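Local coordinates for Azi13 (Streptomyces sahachiroi, PDB 5HMB), which is a PaaI-family thioesterase of azinomycin biosynthesis that probably acts on thioesters carrying a naphthoate-type acyl group, at residues L18-E23 and A30-S35; W34-D39 and G92-T97; G45-G50 and A85-A90. All coordinates share one frame; numbering follows the deposited sequence.

Interaction 1. Residues L18-E23 and A30-S35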
ATOM      1  N   LEU A  18      -4.368 -23.607  -3.798  1.00 55.33           N
ATOM      2  CA  LEU A  18      -3.553 -23.088  -2.707  1.00 54.84           C
ATOM      3  C   LEU A  18      -3.486 -24.050  -1.528  1.00 52.56           C
ATOM      4  O   LEU A  18      -2.583 -23.930  -0.703  1.00 52.94           O
ATOM      5  CB  LEU A  18      -4.096 -21.738  -2.235  1.00 45.24           C
ATOM      6  CG  LEU A  18      -4.010 -20.574  -3.233  1.00 45.88           C
ATOM      7  CD1 LEU A  18      -4.667 -19.315  -2.656  1.00 41.73           C
ATOM      8  CD2 LEU A  18      -2.555 -20.298  -3.662  1.00 41.66           C
ATOM      9  N   GLY A  19      -4.412 -24.998  -1.432  1.00 55.18           N
ATOM     10  CA  GLY A  19      -4.413 -25.917  -0.315  1.00 50.09           C
ATOM     11  C   GLY A  19      -4.986 -25.357   0.963  1.00 59.36           C
ATOM     12  O   GLY A  19      -4.767 -25.935   2.032  1.00 57.82           O
ATOM     13  N   LEU A  20      -5.710 -24.246   0.892  1.00 48.98           N
ATOM     14  CA  LEU A  20      -6.294 -23.657   2.089  1.00 46.72           C
ATOM     15  C   LEU A  20      -7.372 -24.556   2.670  1.00 59.07           C
ATOM     16  O   LEU A  20      -8.212 -25.090   1.943  1.00 61.84           O
ATOM     17  CB  LEU A  20      -6.904 -22.297   1.773  1.00 51.27           C
ATOM     18  CG  LEU A  20      -5.970 -21.131   1.524  1.00 43.97           C
ATOM     19  CD1 LEU A  20      -6.816 -19.910   1.230  1.00 41.17           C
ATOM     20  CD2 LEU A  20      -5.114 -20.905   2.751  1.00 42.10           C
ATOM     21  N   GLN A  21      -7.366 -24.703   3.993  1.00 55.89           N
ATOM     22  CA  GLN A  21      -8.412 -25.440   4.697  1.00 58.85           C
ATOM     23  C   GLN A  21      -8.990 -24.524   5.762  1.00 53.64           C
ATOM     24  O   GLN A  21      -8.317 -24.207   6.746  1.00 57.99           O
ATOM     25  CB  GLN A  21      -7.871 -26.730   5.310  1.00 57.09           C
ATOM     26  CG  GLN A  21      -7.088 -27.580   4.317  1.00 63.55           C
ATOM     27  CD  GLN A  21      -7.387 -29.059   4.446  1.00 88.83           C
ATOM     28  OE1 GLN A  21      -6.541 -29.839   4.894  1.00107.18           O
ATOM     29  NE2 GLN A  21      -8.595 -29.460   4.048  1.00 89.31           N
ATOM     30  N   PHE A  22     -10.229 -24.098   5.567  1.00 58.19           N
ATOM     31  CA  PHE A  22     -10.829 -23.123   6.462  1.00 56.20           C
ATOM     32  C   PHE A  22     -11.309 -23.784   7.742  1.00 58.08           C
ATOM     33  O   PHE A  22     -12.043 -24.776   7.710  1.00 64.76           O
ATOM     34  CB  PHE A  22     -11.968 -22.390   5.761  1.00 46.32           C
ATOM     35  CG  PHE A  22     -11.496 -21.254   4.911  1.00 45.12           C
ATOM     36  CD1 PHE A  22     -10.967 -21.485   3.655  1.00 51.72           C
ATOM     37  CD2 PHE A  22     -11.519 -19.963   5.394  1.00 48.17           C
ATOM     38  CE1 PHE A  22     -10.507 -20.440   2.872  1.00 43.02           C
ATOM     39  CE2 PHE A  22     -11.061 -18.916   4.622  1.00 43.03           C
ATOM     40  CZ  PHE A  22     -10.557 -19.156   3.356  1.00 47.29           C
ATOM     41  N   GLU A  23     -10.855 -23.244   8.869  1.00 54.84           N
ATOM     42  CA  GLU A  23     -11.304 -23.667  10.185  1.00 59.78           C
ATOM     43  C   GLU A  23     -12.497 -22.857  10.661  1.00 60.82           C
ATOM     44  O   GLU A  23     -13.315 -23.361  11.438  1.00 64.50           O
ATOM     45  CB  GLU A  23     -10.148 -23.539  11.188  1.00 64.98           C
ATOM     46  CG  GLU A  23     -10.412 -24.090  12.587  1.00 82.65           C
ATOM     47  CD  GLU A  23     -10.575 -25.603  12.610  1.00 94.69           C
ATOM     48  OE1 GLU A  23     -11.204 -26.118  13.562  1.00 99.54           O
ATOM     49  OE2 GLU A  23     -10.078 -26.275  11.679  1.00 86.83           O
ATOM     50  N   ALA A  30     -12.141 -15.030   9.846  1.00 43.33           N
ATOM     51  CA  ALA A  30     -11.965 -16.249   9.075  1.00 46.20           C
ATOM     52  C   ALA A  30     -10.558 -16.770   9.335  1.00 51.90           C
ATOM     53  O   ALA A  30      -9.624 -15.976   9.467  1.00 50.72           O
ATOM     54  CB  ALA A  30     -12.188 -16.017   7.578  1.00 48.66           C
ATOM     55  N   VAL A  31     -10.413 -18.097   9.435  1.00 47.98           N
ATOM     56  CA  VAL A  31      -9.149 -18.748   9.783  1.00 46.16           C
ATOM     57  C   VAL A  31      -8.938 -19.926   8.845  1.00 51.01           C
ATOM     58  O   VAL A  31      -9.818 -20.783   8.717  1.00 52.33           O
ATOM     59  CB  VAL A  31      -9.133 -19.247  11.241  1.00 54.84           C
ATOM     60  CG1 VAL A  31      -7.833 -19.999  11.521  1.00 50.84           C
ATOM     61  CG2 VAL A  31      -9.336 -18.107  12.228  1.00 43.14           C
ATOM     62  N   ALA A  32      -7.774 -19.985   8.203  1.00 39.52           N
ATOM     63  CA  ALA A  32      -7.458 -21.099   7.322  1.00 46.45           C
ATOM     64  C   ALA A  32      -6.044 -21.590   7.584  1.00 55.70           C
ATOM     65  O   ALA A  32      -5.151 -20.803   7.914  1.00 53.58           O
ATOM     66  CB  ALA A  32      -7.600 -20.718   5.845  1.00 44.36           C
ATOM     67  N   TYR A  33      -5.856 -22.897   7.434  1.00 54.26           N
ATOM     68  CA  TYR A  33      -4.557 -23.534   7.550  1.00 53.66           C
ATOM     69  C   TYR A  33      -4.087 -23.927   6.162  1.00 54.38           C
ATOM     70  O   TYR A  33      -4.899 -24.201   5.274  1.00 59.39           O
ATOM     71  CB  TYR A  33      -4.613 -24.784   8.441  1.00 59.37           C
ATOM     72  CG  TYR A  33      -5.155 -24.537   9.829  1.00 62.54           C
ATOM     73  CD1 TYR A  33      -4.394 -23.875  10.784  1.00 65.09           C
ATOM     74  CD2 TYR A  33      -6.427 -24.975  10.192  1.00 69.16           C
ATOM     75  CE1 TYR A  33      -4.878 -23.644  12.064  1.00 61.70           C
ATOM     76  CE2 TYR A  33      -6.922 -24.752  11.473  1.00 65.09           C
ATOM     77  CZ  TYR A  33      -6.141 -24.086  12.402  1.00 74.79           C
ATOM     78  OH  TYR A  33      -6.616 -23.858  13.671  1.00 72.28           O
ATOM     79  N   TRP A  34      -2.774 -23.959   5.986  1.00 43.58           N
ATOM     80  CA  TRP A  34      -2.167 -24.368   4.725  1.00 47.57           C
ATOM     81  C   TRP A  34      -0.680 -24.594   4.974  1.00 52.16           C
ATOM     82  O   TRP A  34      -0.165 -24.327   6.064  1.00 53.30           O
ATOM     83  CB  TRP A  34      -2.399 -23.329   3.631  1.00 48.83           C
ATOM     84  CG  TRP A  34      -1.883 -21.959   3.968  1.00 45.26           C
ATOM     85  CD1 TRP A  34      -2.356 -21.112   4.936  1.00 40.14           C
ATOM     86  CD2 TRP A  34      -0.806 -21.264   3.318  1.00 38.17           C
ATOM     87  NE1 TRP A  34      -1.634 -19.936   4.925  1.00 40.41           N
ATOM     88  CE2 TRP A  34      -0.676 -20.010   3.946  1.00 39.58           C
ATOM     89  CE3 TRP A  34       0.054 -21.582   2.259  1.00 44.30           C
ATOM     90  CZ2 TRP A  34       0.273 -19.073   3.549  1.00 36.80           C
ATOM     91  CZ3 TRP A  34       0.991 -20.652   1.865  1.00 46.17           C
ATOM     92  CH2 TRP A  34       1.089 -19.407   2.506  1.00 45.61           C
ATOM     93  N   SER A  35       0.007 -25.076   3.946  1.00 51.99           N
ATOM     94  CA  SER A  35       1.406 -25.438   4.066  1.00 57.43           C
ATOM     95  C   SER A  35       2.160 -25.042   2.809  1.00 56.46           C
ATOM     96  O   SER A  35       1.598 -25.028   1.714  1.00 53.09           O
ATOM     97  CB  SER A  35       1.574 -26.937   4.297  1.00 59.02           C
ATOM     98  OG  SER A  35       2.946 -27.280   4.195  1.00 81.25           O
TER
HETATM   99  O   HOH W   1      -1.078 -25.475   0.863  1.00 52.40           O
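Phe22 lays its ring flat over the methyl of Ala32. From the backbone outward, Phe22 CB lies 4.0 Å from Val31 O, and CG, set anti to the carbonyl carbon (chi1 -83°), starts the ring on its way to Ala32. The six ring carbons lie 4.0 to 4.2 Å from Ala32 CB, which stands over the ring centre, 3.9 Å from the centroid of the Phe22 ring and only 4° off its normal, a CH-pi contact. At the ring's edge, near its plane, CE2 meets Ala30 CB. Ala32, with a single methyl, fits under the ring. A serine in place of Phe22 would probably leave that methyl without its cover and open a gap toward Ala62 of helix 49-68. The contact belongs to the antiparallel hairpin of strands 21-26 and 29-35, its bonds running from Gln21 N to Tyr33 O (2.8 Å), from Tyr33 N back to Gln21 O, and from Glu23 N to Val31 O (2.7 Å). Beside Phe22, Leu20 CD2 meets Trp34 CD1 at 3.5 Å. Glu23 slants past the Tyr33 side chain, with CD at the ring's edge and CB 3.5 Å from Tyr33 CE2. Gly19 ends helix 13-18 in a Schellman motif whose positive phi suits glycine, and a water donates to both Leu18 O and Ser35 O.

Interaction 2. Residues W34-D39 and G92-T97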
ATOM      1  N   TRP A  34      -2.774 -23.959   5.986  1.00 43.58           N
ATOM      2  CA  TRP A  34      -2.167 -24.368   4.725  1.00 47.57           C
ATOM      3  C   TRP A  34      -0.680 -24.594   4.974  1.00 52.16           C
ATOM      4  O   TRP A  34      -0.165 -24.327   6.064  1.00 53.30           O
ATOM      5  CB  TRP A  34      -2.399 -23.329   3.631  1.00 48.83           C
ATOM      6  CG  TRP A  34      -1.883 -21.959   3.968  1.00 45.26           C
ATOM      7  CD1 TRP A  34      -2.356 -21.112   4.936  1.00 40.14           C
ATOM      8  CD2 TRP A  34      -0.806 -21.264   3.318  1.00 38.17           C
ATOM      9  NE1 TRP A  34      -1.634 -19.936   4.925  1.00 40.41           N
ATOM     10  CE2 TRP A  34      -0.676 -20.010   3.946  1.00 39.58           C
ATOM     11  CE3 TRP A  34       0.054 -21.582   2.259  1.00 44.30           C
ATOM     12  CZ2 TRP A  34       0.273 -19.073   3.549  1.00 36.80           C
ATOM     13  CZ3 TRP A  34       0.991 -20.652   1.865  1.00 46.17           C
ATOM     14  CH2 TRP A  34       1.089 -19.407   2.506  1.00 45.61           C
ATOM     15  N   SER A  35       0.007 -25.076   3.946  1.00 51.99           N
ATOM     16  CA  SER A  35       1.406 -25.438   4.066  1.00 57.43           C
ATOM     17  C   SER A  35       2.160 -25.042   2.809  1.00 56.46           C
ATOM     18  O   SER A  35       1.598 -25.028   1.714  1.00 53.09           O
ATOM     19  CB  SER A  35       1.574 -26.937   4.297  1.00 59.02           C
ATOM     20  OG  SER A  35       2.946 -27.280   4.195  1.00 81.25           O
ATOM     21  N   VAL A  36       3.441 -24.712   2.982  1.00 47.43           N
ATOM     22  CA  VAL A  36       4.325 -24.515   1.842  1.00 53.77           C
ATOM     23  C   VAL A  36       4.528 -25.847   1.131  1.00 63.64           C
ATOM     24  O   VAL A  36       4.676 -26.897   1.772  1.00 64.90           O
ATOM     25  CB  VAL A  36       5.667 -23.919   2.301  1.00 51.58           C
ATOM     26  CG1 VAL A  36       6.454 -23.433   1.114  1.00 43.98           C
ATOM     27  CG2 VAL A  36       5.439 -22.790   3.305  1.00 56.76           C
ATOM     28  N   ARG A  37       4.525 -25.819  -0.198  1.00 58.68           N
ATOM     29  CA  ARG A  37       4.670 -27.027  -0.997  1.00 54.73           C
ATOM     30  C   ARG A  37       5.695 -26.781  -2.085  1.00 64.25           C
ATOM     31  O   ARG A  37       6.003 -25.636  -2.425  1.00 67.88           O
ATOM     32  CB  ARG A  37       3.344 -27.465  -1.650  1.00 56.50           C
ATOM     33  CG  ARG A  37       2.238 -27.835  -0.698  1.00 51.98           C
ATOM     34  CD  ARG A  37       1.047 -28.450  -1.461  1.00 61.68           C
ATOM     35  NE  ARG A  37       0.832 -27.822  -2.767  1.00 67.18           N
ATOM     36  CZ  ARG A  37      -0.235 -27.091  -3.086  1.00 64.88           C
ATOM     37  NH1 ARG A  37      -1.201 -26.898  -2.202  1.00 63.17           N
ATOM     38  NH2 ARG A  37      -0.345 -26.562  -4.298  1.00 65.42           N
ATOM     39  N   ALA A  38       6.205 -27.881  -2.642  1.00 74.65           N
ATOM     40  CA  ALA A  38       7.243 -27.790  -3.663  1.00 71.09           C
ATOM     41  C   ALA A  38       6.779 -26.968  -4.865  1.00 65.91           C
ATOM     42  O   ALA A  38       7.541 -26.153  -5.398  1.00 71.43           O
ATOM     43  CB  ALA A  38       7.669 -29.193  -4.096  1.00 70.20           C
ATOM     44  N   ASP A  39       5.535 -27.161  -5.306  1.00 64.37           N
ATOM     45  CA  ASP A  39       5.026 -26.450  -6.476  1.00 70.47           C
ATOM     46  C   ASP A  39       4.668 -24.994  -6.194  1.00 66.22           C
ATOM     47  O   ASP A  39       4.381 -24.252  -7.140  1.00 59.60           O
ATOM     48  CB  ASP A  39       3.800 -27.173  -7.048  1.00 69.12           C
ATOM     49  CG  ASP A  39       2.725 -27.415  -6.010  1.00 71.68           C
ATOM     50  OD1 ASP A  39       3.068 -27.520  -4.813  1.00 73.34           O
ATOM     51  OD2 ASP A  39       1.538 -27.503  -6.391  1.00 66.21           O
ATOM     52  N   GLY A  92       6.475 -26.083   8.097  1.00 50.36           N
ATOM     53  CA  GLY A  92       5.257 -26.690   8.593  1.00 55.97           C
ATOM     54  C   GLY A  92       3.989 -25.928   8.270  1.00 57.93           C
ATOM     55  O   GLY A  92       3.874 -25.342   7.188  1.00 54.41           O
ATOM     56  N   ARG A  93       3.037 -25.938   9.205  1.00 55.56           N
ATOM     57  CA  ARG A  93       1.675 -25.480   8.953  1.00 56.59           C
ATOM     58  C   ARG A  93       1.496 -23.998   9.264  1.00 62.35           C
ATOM     59  O   ARG A  93       1.699 -23.558  10.400  1.00 55.42           O
ATOM     60  CB  ARG A  93       0.673 -26.280   9.780  1.00 54.44           C
ATOM     61  CG  ARG A  93      -0.707 -25.642   9.779  1.00 61.03           C
ATOM     62  CD  ARG A  93      -1.625 -26.225  10.833  1.00 66.82           C
ATOM     63  NE  ARG A  93      -2.149 -27.531  10.444  1.00 74.63           N
ATOM     64  CZ  ARG A  93      -3.149 -28.144  11.069  1.00 87.43           C
ATOM     65  NH1 ARG A  93      -3.739 -27.564  12.111  1.00 90.15           N
ATOM     66  NH2 ARG A  93      -3.567 -29.333  10.652  1.00 92.94           N
ATOM     67  N   LEU A  94       1.052 -23.247   8.265  1.00 56.06           N
ATOM     68  CA  LEU A  94       0.773 -21.827   8.407  1.00 49.69           C
ATOM     69  C   LEU A  94      -0.707 -21.616   8.726  1.00 53.85           C
ATOM     70  O   LEU A  94      -1.569 -22.360   8.254  1.00 53.02           O
ATOM     71  CB  LEU A  94       1.171 -21.096   7.119  1.00 41.17           C
ATOM     72  CG  LEU A  94       2.564 -21.498   6.630  1.00 54.58           C
ATOM     73  CD1 LEU A  94       2.904 -20.826   5.309  1.00 45.25           C
ATOM     74  CD2 LEU A  94       3.611 -21.184   7.707  1.00 44.00           C
ATOM     75  N   THR A  95      -0.990 -20.608   9.554  1.00 47.44           N
ATOM     76  CA  THR A  95      -2.350 -20.234   9.928  1.00 47.73           C
ATOM     77  C   THR A  95      -2.601 -18.785   9.532  1.00 50.79           C
ATOM     78  O   THR A  95      -1.911 -17.882  10.021  1.00 50.81           O
ATOM     79  CB  THR A  95      -2.572 -20.394  11.434  1.00 49.85           C
ATOM     80  OG1 THR A  95      -2.294 -21.742  11.824  1.00 52.22           O
ATOM     81  CG2 THR A  95      -4.008 -20.054  11.790  1.00 49.10           C
ATOM     82  N   SER A  96      -3.602 -18.553   8.680  1.00 41.92           N
ATOM     83  CA  SER A  96      -3.938 -17.207   8.216  1.00 42.45           C
ATOM     84  C   SER A  96      -5.264 -16.752   8.803  1.00 45.48           C
ATOM     85  O   SER A  96      -6.295 -17.412   8.615  1.00 46.96           O
ATOM     86  CB  SER A  96      -3.988 -17.150   6.695  1.00 41.57           C
ATOM     87  OG  SER A  96      -2.725 -17.517   6.173  1.00 42.29           O
ATOM     88  N   THR A  97      -5.246 -15.601   9.466  1.00 45.16           N
ATOM     89  CA  THR A  97      -6.414 -15.088  10.174  1.00 42.41           C
ATOM     90  C   THR A  97      -6.758 -13.703   9.653  1.00 49.86           C
ATOM     91  O   THR A  97      -5.924 -12.791   9.704  1.00 47.68           O
ATOM     92  CB  THR A  97      -6.144 -15.044  11.673  1.00 46.33           C
ATOM     93  OG1 THR A  97      -5.825 -16.368  12.111  1.00 48.92           O
ATOM     94  CG2 THR A  97      -7.350 -14.520  12.419  1.00 45.90           C
TER
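Trp34 and Leu94 meet through two different first torsions. In Trp34, CG sits between the backbone N and the carbonyl carbon (chi1 58°), the crowded position; in Leu94, CG is anti to the carbonyl carbon (chi1 -48°), and an extended second torsion places CD1. Leu94 CD1 lies over one face of the indole, 3.7 Å from the centroid of the six-membered ring of Trp34, a CH-pi contact displaced toward the rim. The same methyl also touches Val36 CG2 at 3.8 Å, and leucine is long enough to carry one methyl to both the indole and Val36. At the edge of the indole, Trp34 NE1 donates to Ser96 OG over 2.9 Å with an N-H...O angle of 155°. This buried N-H needs an acceptor, and the short serine supplies one while fitting beneath helix 49-68; its OG is also hydrogen-bonded to Thr114 OG1 on strand 107-115, which helps to fix the hydroxyl. Between the strands, Trp34 N donates to Leu94 O (3.0 Å) and Leu94 N to Trp34 O (2.7 Å), an antiparallel hydrogen-bonded pair in the sheet that wraps around the long helix 49-68, the hotdog fold. Both side chains of the pair lie on the helix-facing side, where Val51 and Val55 pack on Trp34. Beyond the strand the chain leaves the sheet: Ser35 OG donates to Val36 O, 3.0 Å away, from above the carbonyl plane, and Arg37 grips Asp39 side-on in a salt bridge with two hydrogen bonds, NE to OD1 and NH2 to OD2. Arg37 NH2 is shared with His17 O, which ties this turn to the end of the N-terminal helix. Gly92, whose positive phi glycine accommodates readily, precedes strand 93-100.

Interaction 3. Residues G45-G50 and A85-A90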
ATOM      1  N   GLY A  45      13.944 -21.987  -3.412  1.00 68.62           N
ATOM      2  CA  GLY A  45      13.427 -22.867  -2.378  1.00 69.57           C
ATOM      3  C   GLY A  45      12.536 -22.249  -1.315  1.00 75.04           C
ATOM      4  O   GLY A  45      12.239 -22.923  -0.320  1.00 70.77           O
ATOM      5  N   ILE A  46      12.092 -21.003  -1.477  1.00 57.26           N
ATOM      6  CA  ILE A  46      11.155 -20.407  -0.535  1.00 62.41           C
ATOM      7  C   ILE A  46       9.824 -20.133  -1.236  1.00 52.43           C
ATOM      8  O   ILE A  46       9.711 -20.130  -2.465  1.00 53.96           O
ATOM      9  CB  ILE A  46      11.707 -19.123   0.109  1.00 53.34           C
ATOM     10  CG1 ILE A  46      11.893 -18.046  -0.947  1.00 60.28           C
ATOM     11  CG2 ILE A  46      13.019 -19.408   0.810  1.00 62.06           C
ATOM     12  CD1 ILE A  46      12.541 -16.809  -0.410  1.00 69.47           C
ATOM     13  N   LEU A  47       8.799 -19.918  -0.424  1.00 49.17           N
ATOM     14  CA  LEU A  47       7.466 -19.666  -0.952  1.00 50.16           C
ATOM     15  C   LEU A  47       7.467 -18.459  -1.883  1.00 46.32           C
ATOM     16  O   LEU A  47       7.972 -17.390  -1.533  1.00 46.10           O
ATOM     17  CB  LEU A  47       6.491 -19.439   0.196  1.00 51.15           C
ATOM     18  CG  LEU A  47       5.014 -19.373  -0.195  1.00 44.63           C
ATOM     19  CD1 LEU A  47       4.569 -20.669  -0.867  1.00 41.93           C
ATOM     20  CD2 LEU A  47       4.172 -19.062   1.022  1.00 47.56           C
ATOM     21  N   HIS A  48       6.925 -18.654  -3.086  1.00 49.79           N
ATOM     22  CA  HIS A  48       6.620 -17.545  -3.985  1.00 43.42           C
ATOM     23  C   HIS A  48       5.783 -16.510  -3.246  1.00 48.31           C
ATOM     24  O   HIS A  48       4.852 -16.856  -2.515  1.00 41.87           O
ATOM     25  CB  HIS A  48       5.866 -18.081  -5.206  1.00 48.80           C
ATOM     26  CG  HIS A  48       5.790 -17.129  -6.353  1.00 48.92           C
ATOM     27  ND1 HIS A  48       4.992 -16.002  -6.340  1.00 47.67           N
ATOM     28  CD2 HIS A  48       6.381 -17.157  -7.571  1.00 50.07           C
ATOM     29  CE1 HIS A  48       5.104 -15.374  -7.496  1.00 45.36           C
ATOM     30  NE2 HIS A  48       5.946 -16.051  -8.260  1.00 50.45           N
ATOM     31  N   GLY A  49       6.145 -15.237  -3.406  1.00 41.58           N
ATOM     32  CA  GLY A  49       5.453 -14.185  -2.689  1.00 37.45           C
ATOM     33  C   GLY A  49       3.996 -14.049  -3.094  1.00 45.24           C
ATOM     34  O   GLY A  49       3.154 -13.718  -2.266  1.00 35.07           O
ATOM     35  N   GLY A  50       3.684 -14.287  -4.373  1.00 35.45           N
ATOM     36  CA  GLY A  50       2.299 -14.243  -4.811  1.00 44.01           C
ATOM     37  C   GLY A  50       1.405 -15.199  -4.052  1.00 41.82           C
ATOM     38  O   GLY A  50       0.224 -14.919  -3.862  1.00 45.93           O
ATOM     39  N   ALA A  85       9.171 -12.981   6.669  1.00 48.20           N
ATOM     40  CA  ALA A  85      10.172 -14.018   6.860  1.00 60.09           C
ATOM     41  C   ALA A  85      10.031 -15.018   5.727  1.00 54.11           C
ATOM     42  O   ALA A  85       8.927 -15.194   5.201  1.00 54.02           O
ATOM     43  CB  ALA A  85      10.021 -14.724   8.218  1.00 55.30           C
ATOM     44  N   PRO A  86      11.120 -15.663   5.317  1.00 50.17           N
ATOM     45  CA  PRO A  86      11.001 -16.695   4.281  1.00 46.54           C
ATOM     46  C   PRO A  86      10.288 -17.907   4.853  1.00 59.79           C
ATOM     47  O   PRO A  86      10.587 -18.350   5.964  1.00 69.19           O
ATOM     48  CB  PRO A  86      12.459 -17.019   3.918  1.00 58.09           C
ATOM     49  CG  PRO A  86      13.305 -16.028   4.679  1.00 57.75           C
ATOM     50  CD  PRO A  86      12.496 -15.552   5.828  1.00 55.57           C
ATOM     51  N   ALA A  87       9.327 -18.427   4.096  1.00 49.53           N
ATOM     52  CA  ALA A  87       8.632 -19.657   4.442  1.00 48.67           C
ATOM     53  C   ALA A  87       9.091 -20.761   3.501  1.00 50.16           C
ATOM     54  O   ALA A  87       9.200 -20.547   2.289  1.00 44.16           O
ATOM     55  CB  ALA A  87       7.111 -19.478   4.360  1.00 53.04           C
ATOM     56  N   THR A  88       9.396 -21.930   4.063  1.00 50.27           N
ATOM     57  CA  THR A  88       9.812 -23.093   3.283  1.00 48.13           C
ATOM     58  C   THR A  88       8.950 -24.285   3.653  1.00 54.35           C
ATOM     59  O   THR A  88       8.124 -24.228   4.573  1.00 51.76           O
ATOM     60  CB  THR A  88      11.275 -23.472   3.539  1.00 55.41           C
ATOM     61  OG1 THR A  88      11.401 -23.870   4.908  1.00 49.83           O
ATOM     62  CG2 THR A  88      12.181 -22.308   3.271  1.00 45.65           C
ATOM     63  N   VAL A  89       9.189 -25.393   2.947  1.00 51.08           N
ATOM     64  CA  VAL A  89       8.521 -26.644   3.280  1.00 50.65           C
ATOM     65  C   VAL A  89       8.835 -27.054   4.711  1.00 51.21           C
ATOM     66  O   VAL A  89       7.980 -27.603   5.417  1.00 50.43           O
ATOM     67  CB  VAL A  89       8.925 -27.731   2.271  1.00 52.83           C
ATOM     68  CG1 VAL A  89       8.433 -27.355   0.892  1.00 65.89           C
ATOM     69  CG2 VAL A  89      10.423 -27.884   2.252  1.00 70.26           C
ATOM     70  N   ALA A  90      10.049 -26.759   5.177  1.00 53.23           N
ATOM     71  CA  ALA A  90      10.448 -27.144   6.523  1.00 54.86           C
ATOM     72  C   ALA A  90       9.635 -26.430   7.587  1.00 58.64           C
ATOM     73  O   ALA A  90       9.614 -26.879   8.736  1.00 59.65           O
ATOM     74  CB  ALA A  90      11.943 -26.859   6.734  1.00 56.22           C
TER
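Leu47 N donates to Ala87 O over 2.8 Å at an N-H...O angle of 161°, and this bond is the firm centre of the contact. The same carbonyl oxygen also receives a CA-H...O approach from Ile46 CA at 3.4 Å. Leu47 and Ala87 are both buried, with their CB atoms 4.2 Å apart; the small alanine lets the two loops come close, and Val36 packs on both residues. Toward solvent there are only van der Waals touches, with no hydrogen bond across the segments. Ile46 crosses Thr88 and Pro86 obliquely, its CG2, anti to the carbonyl carbon, meeting Thr88 CG2 at 3.9 Å and Pro86 CB at 4.0 Å, while Thr88 CG2 rests 3.6 Å from Gly45 O. Pro86 is exposed, and its ring limits the backbone of this loop residue. The polar end of Thr88 serves its own loop instead: OG1 bonds to Asp91 OD1 and, weakly, accepts from Ala90 N. Just past the contact His48 is the N-cap of helix 49-68, its ND1 accepting from Gly50 N while NE2 bonds to Ser58 OG of the second subunit. The contact thus lies where the loop entering the long helix crosses the loop running from strand 72-83 to strand 93-100.

Overall arrangement
From the N terminus, the chain leaves helix 13-18 and at once folds on itself: interaction 1 closes a hairpin, with six residues between its segments, most of them strand. Strand 29-35 then passes straight into interaction 2, which shares Trp34 and Ser35 with it and closes a loop of 52 residues by pairing with strand 93-100. Strand 29-35 therefore lies between strands 21-26 and 93-100. Interaction 3 falls wholly within that larger loop, spanning 34 residues that hold most of helix 49-68 and strand 72-83. No contacts cross. Trp34 packs on Leu47 and Val36 on both loops of interaction 3, tying the end of strand 29-35 to the loop that enters the long helix.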